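Local coordinates for putative N-acetylmuramoyl-L-alanine amidase (Neisseria meningitidis MC58, PDB 3CZX), which probably hydrolyses, as a zinc-dependent amidase, the link between N-acetylmuramoyl residues and L-amino acids in cell-wall glycopeptides, at residues M2-C7 / G70-I75; T79-N84 / F147-D152. All blocks are in the same frame, centred on the assembly; numbering follows the deposited sequence.

Contact 1 of 2, residues M2-C7 / G70-I75; sequences MSKIIC and GSDVAI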
# COMPACT_ATOMS: atom_id res chain seq x y z
N MSE A 2 -0.50 24.66 8.73
CA MSE A 2 0.89 24.55 8.27
C MSE A 2 1.92 24.64 9.39
O MSE A 2 3.08 24.28 9.19
CB MSE A 2 1.18 25.60 7.20
CG MSE A 2 0.46 25.31 5.91
SE MSE A 2 0.96 23.54 5.15
CE MSE A 2 0.15 23.76 3.38
N SER A 3 1.50 25.12 10.55
CA SER A 3 2.35 25.11 11.74
C SER A 3 2.19 23.82 12.52
O SER A 3 2.99 23.55 13.40
CB SER A 3 1.98 26.28 12.66
OG SER A 3 0.71 26.09 13.26
N LYS A 4 1.16 23.04 12.20
CA LYS A 4 0.82 21.83 12.93
C LYS A 4 1.76 20.67 12.57
O LYS A 4 2.31 20.67 11.52
CB LYS A 4 -0.63 21.46 12.71
CG LYS A 4 -1.62 22.52 13.18
CD LYS A 4 -2.01 22.47 14.58
CE LYS A 4 -3.15 23.45 14.91
NZ LYS A 4 -4.36 22.75 15.50
N ILE A 5 1.95 19.75 13.49
CA ILE A 5 2.77 18.56 13.29
C ILE A 5 1.92 17.33 13.60
O ILE A 5 1.36 17.19 14.70
CB ILE A 5 3.98 18.57 14.20
CG1 ILE A 5 4.88 19.77 13.87
CG2 ILE A 5 4.74 17.28 14.07
CD1 ILE A 5 6.18 19.80 14.70
N ILE A 6 1.82 16.45 12.60
CA ILE A 6 1.09 15.19 12.74
C ILE A 6 2.15 14.11 12.87
O ILE A 6 3.05 14.04 12.03
CB ILE A 6 0.24 14.92 11.50
CG1 ILE A 6 -0.80 16.03 11.30
CG2 ILE A 6 -0.48 13.57 11.60
CD1 ILE A 6 -1.00 16.42 9.89
N CYS A 7 2.05 13.26 13.88
CA CYS A 7 2.93 12.11 14.07
C CYS A 7 2.14 10.86 13.72
O CYS A 7 1.04 10.66 14.24
CB CYS A 7 3.45 12.04 15.51
SG CYS A 7 4.31 10.52 15.96
N GLY A 70 6.35 16.27 20.78
CA GLY A 70 6.58 17.29 19.76
C GLY A 70 5.48 17.50 18.73
O GLY A 70 5.66 18.30 17.79
N SER A 71 4.35 16.82 18.86
CA SER A 71 3.27 16.89 17.86
C SER A 71 1.94 17.37 18.41
O SER A 71 1.71 17.31 19.62
CB SER A 71 3.05 15.50 17.26
OG SER A 71 2.72 14.58 18.28
N ASP A 72 1.06 17.79 17.50
CA ASP A 72 -0.33 18.15 17.81
C ASP A 72 -1.33 17.00 17.84
O ASP A 72 -2.28 17.00 18.64
CB ASP A 72 -0.83 19.17 16.80
CG ASP A 72 0.03 20.41 16.79
OD1 ASP A 72 0.14 21.04 17.86
OD2 ASP A 72 0.59 20.74 15.74
N VAL A 73 -1.16 16.04 16.93
CA VAL A 73 -1.83 14.76 17.07
C VAL A 73 -0.81 13.66 16.72
O VAL A 73 0.01 13.86 15.84
CB VAL A 73 -3.10 14.68 16.21
CG1 VAL A 73 -2.77 14.72 14.73
CG2 VAL A 73 -3.92 13.43 16.60
N ALA A 74 -0.85 12.55 17.46
CA ALA A 74 0.05 11.41 17.25
C ALA A 74 -0.78 10.14 17.24
O ALA A 74 -1.50 9.87 18.20
CB ALA A 74 1.11 11.32 18.35
N ILE A 75 -0.66 9.36 16.17
CA ILE A 75 -1.45 8.15 15.96
C ILE A 75 -0.55 6.97 15.61
O ILE A 75 0.29 7.07 14.68
CB ILE A 75 -2.45 8.36 14.78
CG1 ILE A 75 -3.36 9.56 15.04
CG2 ILE A 75 -3.27 7.10 14.57
CD1 ILE A 75 -3.93 10.22 13.79
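Lys4 opens the contact by lying across the carboxylate of Asp72 at about a right angle: its chain, bent at chi2 (-86°), lays the methylene CD 3.3 Å from Asp72 OD2. The ammonium does not close on the acid, for Lys4 NZ stays 5.3 Å from Asp72 OD2, so any attraction of the two charges acts at longer range. At Ile5 the backbone is gripped twice by one residue. Its N-H reaches the anti lone pair of the carboxylate, Ile5 N to Asp72 OD2 at 2.8 Å, and its carbonyl takes the amide of Asp72 in the carbonyl plane, Asp72 N to Ile5 O at 2.9 Å. The side chain of Ile5 runs along the loop at Gly70 and Ser71, with CD1 against the Gly70 carbonyl and CG2 beside Ser71 CB. Ile6 pairs in parallel with Val73 and lies side by side with it, CG2 to CG1 at 4.0 Å, on the face where Leu177 of helix 152-177 packs over Ile6. Cys7 clamps the neighbouring strand from both sides: Cys7 N gives a nearly straight bond to Val73 O (2.9 Å), and Cys7 O receives Ile75 N. Its CB rests on Ala74 CB at 3.7 Å, on the face packed by Leu67 and Ile68 of helix 61-69. The two strands are neighbours in the parallel part of the amidase sheet, joined by a connection that includes helices 26-45 and 61-69. Asp72 thus ties down Ile5 just ahead of the Ile6-Val73 bridge, its carboxylate accepting Ile5 N, which would probably favour the charged form.

Contact 2 of 2, residues T79-N84 / F147-D152; sequences TNAAAN and FFISND
The two loops meet through a single bridge between Asn80 and Phe148, whose CA atoms are 4.2 Å apart, with Asn80 N donating to Phe147 O and Ile149 N to Asn80 O, both donors lying above the carbonyl planes. Beside this bridge the Asn80 side chain is laid flat over the Phe148 ring. Its CB sits 3.5 Å from the ring centroid as a CH-pi contact, almost on the normal, while the amide continues outward over CE1 and CZ with its plane 5° from that of the ring. The amide is pinned by its own chain, because Asn80 OD1 accepts Ala81 N on a lone pair at 2.9 Å. Both segments follow parallel strands of the central sheet, 73-77 and 142-145, on the zinc side of the amidase fold: His78, a zinc ligand, directly precedes Thr79, and the ligand Glu26 accepts the Thr79 amide. Thr79 turns CG2 to Phe147 CZ and sets OG1 against Ile149 CB at 3.6 Å, a buried hydroxyl oxygen with no polar partner in the model. A type I turn from Phe148 to Asn151 swings Ser150 back toward Ala82. There the hydroxyl, at the edge of the Phe148 ring and in its plane, takes Ala82 N onto Ser150 OG at 3.0 Å and donates to a water that in turn donates to Asn84 O.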
# COMPACT_ATOMS: atom_id res chain seq x y z
N THR A 79 -4.00 -3.28 14.59
CA THR A 79 -5.24 -4.00 14.41
C THR A 79 -5.64 -4.66 15.73
O THR A 79 -4.75 -5.12 16.49
CB THR A 79 -5.18 -5.10 13.32
OG1 THR A 79 -4.19 -6.06 13.67
CG2 THR A 79 -4.77 -4.53 12.01
N ASN A 80 -6.94 -4.70 15.98
CA ASN A 80 -7.48 -5.43 17.11
C ASN A 80 -7.46 -6.92 16.79
O ASN A 80 -7.17 -7.32 15.67
CB ASN A 80 -8.87 -4.92 17.48
CG ASN A 80 -9.08 -4.87 18.98
OD1 ASN A 80 -8.57 -5.74 19.72
ND2 ASN A 80 -9.81 -3.86 19.45
N ALA A 81 -7.68 -7.75 17.79
CA ALA A 81 -7.71 -9.19 17.61
C ALA A 81 -8.47 -9.81 18.79
O ALA A 81 -8.34 -9.34 19.92
CB ALA A 81 -6.30 -9.75 17.57
N ALA A 82 -9.23 -10.86 18.52
CA ALA A 82 -9.91 -11.65 19.54
C ALA A 82 -9.92 -13.11 19.11
O ALA A 82 -9.88 -13.44 17.91
CB ALA A 82 -11.31 -11.18 19.75
N ALA A 83 -9.97 -14.00 20.11
CA ALA A 83 -10.21 -15.42 19.82
C ALA A 83 -11.59 -15.58 19.18
O ALA A 83 -11.80 -16.46 18.33
CB ALA A 83 -10.07 -16.24 21.10
N ASN A 84 -12.53 -14.73 19.56
CA ASN A 84 -13.85 -14.71 18.97
C ASN A 84 -13.79 -14.04 17.61
O ASN A 84 -13.71 -12.80 17.53
CB ASN A 84 -14.83 -13.93 19.84
CG ASN A 84 -16.19 -13.77 19.19
OD1 ASN A 84 -16.46 -14.26 18.08
ND2 ASN A 84 -17.08 -13.06 19.90
N PHE A 147 -9.98 -2.03 13.01
CA PHE A 147 -10.70 -3.29 12.82
C PHE A 147 -9.95 -4.45 13.47
O PHE A 147 -8.80 -4.30 13.82
CB PHE A 147 -10.97 -3.59 11.32
CG PHE A 147 -9.72 -3.88 10.54
CD1 PHE A 147 -9.30 -5.17 10.31
CD2 PHE A 147 -8.93 -2.85 10.08
CE1 PHE A 147 -8.12 -5.42 9.61
CE2 PHE A 147 -7.78 -3.09 9.35
CZ PHE A 147 -7.36 -4.38 9.16
N PHE A 148 -10.66 -5.57 13.58
CA PHE A 148 -10.12 -6.80 14.13
C PHE A 148 -9.58 -7.61 12.97
O PHE A 148 -10.33 -8.02 12.09
CB PHE A 148 -11.24 -7.59 14.81
CG PHE A 148 -11.62 -7.09 16.17
CD1 PHE A 148 -11.30 -7.81 17.31
CD2 PHE A 148 -12.31 -5.89 16.31
CE1 PHE A 148 -11.65 -7.33 18.55
CE2 PHE A 148 -12.65 -5.41 17.57
CZ PHE A 148 -12.32 -6.15 18.68
N ILE A 149 -8.27 -7.88 13.01
CA ILE A 149 -7.63 -8.70 12.00
C ILE A 149 -8.20 -10.11 12.03
O ILE A 149 -8.15 -10.82 11.01
CB ILE A 149 -6.11 -8.71 12.16
CG1 ILE A 149 -5.44 -9.17 10.88
CG2 ILE A 149 -5.66 -9.55 13.39
CD1 ILE A 149 -3.92 -9.13 10.95
N SER A 150 -8.70 -10.48 13.20
CA SER A 150 -9.34 -11.80 13.41
C SER A 150 -10.74 -11.92 12.79
O SER A 150 -11.28 -13.02 12.69
CB SER A 150 -9.33 -12.11 14.90
OG SER A 150 -9.85 -11.03 15.62
N ASN A 151 -11.36 -10.81 12.39
CA ASN A 151 -12.62 -10.82 11.70
C ASN A 151 -12.42 -10.99 10.19
O ASN A 151 -12.04 -10.04 9.53
CB ASN A 151 -13.41 -9.54 12.01
CG ASN A 151 -14.85 -9.64 11.58
OD1 ASN A 151 -15.17 -9.78 10.39
ND2 ASN A 151 -15.75 -9.65 12.55
N ASP A 152 -12.62 -12.20 9.66
CA ASP A 152 -12.31 -12.44 8.27
C ASP A 152 -13.04 -11.51 7.29
O ASP A 152 -12.46 -11.06 6.27
CB ASP A 152 -12.63 -13.89 7.86
CG ASP A 152 -11.78 -14.90 8.55
OD1 ASP A 152 -10.77 -14.57 9.21
OD2 ASP A 152 -12.12 -16.10 8.39
O HOH W 1 -12.61 -11.02 15.68

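In the fold
Contact 1 closes before contact 2 opens, and the two lie in series along the chain, their centres about 29 Å apart on opposite sides of the chain's centre. Strand 73-77 connects them: it begins in contact 1 beside strand 6-10 and leads to His78 and the loop of contact 2, whose partner follows the next strand across the sheet, 142-145. Helix 152-177 also spans both, starting at the end of segment 147-152 and packing on Ile6 and Ile75 near its far end. Contact 1 thus joins two inner strands at their N-terminal ends, the far end from the zinc ligand His78, whereas contact 2 ties together loops beside the metal site.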